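Local structure of TipC2 (Streptococcus intermedius B196, 6DHX) at residues R34-N37 against I38-L42. The protein probably serves as an immunity protein, protecting the bacterium from an antibacterial toxin exported through a type VII secretion system. Numbering follows the deposited sequence.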
loop_
_atom_site.group_PDB
_atom_site.type_symbol
_atom_site.label_atom_id
_atom_site.label_comp_id
_atom_site.label_asym_id
_atom_site.label_seq_id
_atom_site.Cartn_x
_atom_site.Cartn_y
_atom_site.Cartn_z
ATOM N N ARG A 34 -5.210 19.110 -1.430
ATOM C CA ARG A 34 -5.045 20.412 -0.809
ATOM C C ARG A 34 -6.353 21.159 -0.651
ATOM O O ARG A 34 -6.400 22.150 0.075
ATOM C CB ARG A 34 -4.041 21.249 -1.602
ATOM C CG ARG A 34 -2.676 20.613 -1.335
ATOM C CD ARG A 34 -1.569 21.432 -1.857
ATOM N NE ARG A 34 -1.461 21.310 -3.292
ATOM C CZ ARG A 34 -0.507 21.920 -3.984
ATOM N NH1 ARG A 34 0.382 22.682 -3.334
ATOM N NH2 ARG A 34 -0.450 21.773 -5.304
ATOM N N LEU A 35 -7.403 20.691 -1.295
ATOM C CA LEU A 35 -8.695 21.338 -1.319
ATOM C C LEU A 35 -9.711 20.613 -0.450
ATOM O O LEU A 35 -10.326 21.227 0.426
ATOM C CB LEU A 35 -9.195 21.429 -2.786
ATOM C CG LEU A 35 -10.655 21.940 -2.904
ATOM C CD1 LEU A 35 -10.892 23.379 -2.348
ATOM C CD2 LEU A 35 -11.213 21.831 -4.348
ATOM N N ASN A 36 -9.894 19.322 -0.679
ATOM C CA ASN A 36 -10.831 18.461 0.043
ATOM C C ASN A 36 -10.520 17.040 -0.395
ATOM O O ASN A 36 -11.074 16.525 -1.386
ATOM C CB ASN A 36 -12.284 18.924 -0.227
ATOM C CG ASN A 36 -13.339 18.043 0.462
ATOM O OD1 ASN A 36 -13.034 17.072 1.143
ATOM N ND2 ASN A 36 -14.595 18.386 0.255
ATOM N N ASN A 37 -9.604 16.405 0.339
ATOM C CA ASN A 37 -9.062 15.101 -0.043
ATOM C C ASN A 37 -10.177 14.118 -0.344
ATOM O O ASN A 37 -11.070 13.924 0.469
ATOM C CB ASN A 37 -8.195 14.588 1.119
ATOM C CG ASN A 37 -7.240 13.463 0.697
ATOM O OD1 ASN A 37 -7.634 12.501 0.060
ATOM N ND2 ASN A 37 -5.962 13.597 1.082
ATOM N N ILE A 38 -10.069 13.445 -1.505
ATOM C CA ILE A 38 -11.050 12.429 -1.866
ATOM C C ILE A 38 -11.241 11.396 -0.742
ATOM O O ILE A 38 -12.346 10.916 -0.511
ATOM C CB ILE A 38 -10.614 11.753 -3.199
ATOM C CG1 ILE A 38 -11.608 10.652 -3.594
ATOM C CG2 ILE A 38 -9.185 11.121 -3.132
ATOM C CD1 ILE A 38 -12.903 11.177 -3.987
ATOM N N PHE A 39 -10.185 11.074 0.009
ATOM C CA PHE A 39 -10.304 10.060 1.049
ATOM C C PHE A 39 -11.063 10.551 2.270
ATOM O O PHE A 39 -11.392 9.740 3.145
ATOM C CB PHE A 39 -8.902 9.555 1.440
ATOM C CG PHE A 39 -8.346 8.560 0.461
ATOM C CD1 PHE A 39 -8.691 7.193 0.524
ATOM C CD2 PHE A 39 -7.488 8.980 -0.555
ATOM C CE1 PHE A 39 -8.158 6.272 -0.408
ATOM C CE2 PHE A 39 -6.944 8.087 -1.473
ATOM C CZ PHE A 39 -7.284 6.711 -1.437
ATOM N N ASN A 40 -11.364 11.862 2.358
ATOM C CA ASN A 40 -12.328 12.303 3.360
ATOM C C ASN A 40 -13.658 11.592 3.175
ATOM O O ASN A 40 -14.414 11.492 4.139
ATOM C CB ASN A 40 -12.576 13.830 3.294
ATOM C CG ASN A 40 -11.324 14.641 3.697
ATOM O OD1 ASN A 40 -10.468 14.134 4.388
ATOM N ND2 ASN A 40 -11.236 15.882 3.249
ATOM N N LYS A 41 -13.939 11.107 1.964
ATOM C CA LYS A 41 -15.205 10.429 1.650
ATOM C C LYS A 41 -15.240 8.996 2.172
ATOM O O LYS A 41 -16.322 8.414 2.214
ATOM C CB LYS A 41 -15.454 10.422 0.132
ATOM C CG LYS A 41 -15.751 11.837 -0.460
ATOM C CD LYS A 41 -15.988 11.756 -1.982
ATOM C CE LYS A 41 -16.322 13.138 -2.569
ATOM N NZ LYS A 41 -16.714 13.066 -3.997
ATOM N N LEU A 42 -14.092 8.428 2.583
ATOM C CA LEU A 42 -13.996 7.003 2.954
ATOM C C LEU A 42 -14.006 6.930 4.474
ATOM O O LEU A 42 -13.009 7.260 5.130
ATOM C CB LEU A 42 -12.728 6.359 2.383
ATOM C CG LEU A 42 -12.540 4.859 2.670
ATOM C CD1 LEU A 42 -13.707 4.068 2.040
ATOM C CD2 LEU A 42 -11.175 4.438 2.036
#
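Asn37 turns its side-chain amide forward along the chain, over the start of the 3-10 segment 38-41, its OD1 accepting a hydrogen bond from the backbone N of Phe39 at 2.9 Å. The amide reaches this position because CG lies anti to the backbone N (chi1 -162°), beside the carbonyl carbon and hence close to the peptide that follows. The N-H of Phe39 points almost straight at OD1, although the donor is somewhat tilted from the carbonyl plane. This bond from a side-chain oxygen to the N-H two residues on closes an Asx turn. The same oxygen also sits at the edge of the Phe39 ring, near its plane, 3.6 Å from CD2, while CG2 of Ile38 approaches it to 3.8 Å. The main chain of Asn37 adds a second grip: its O accepts a hydrogen bond from the N of Asn40, 2.8 Å away and above the carbonyl plane, the first of three successive i to i+3 bonds, followed by Lys41 to Ile38 and Leu42 to Phe39. The turn occupies the connection between helix 21-32 and strand 45-51; the Phe39 ring leads inward to meet Trp170 of helix 151-173, and Ile38 packs against both helices. Towards the exposed side, Asn40 reaches back to Asn36, where its ND2 donates to OD1 of Asn36 over 3.0 Å in a nearly straight bond (164°). OD1 of Asn36 lies close to the amide plane of Asn40, yet the two amides are turned 33° against each other. ND2 of Asn40 also lies 3.9 Å from CB of Asn37.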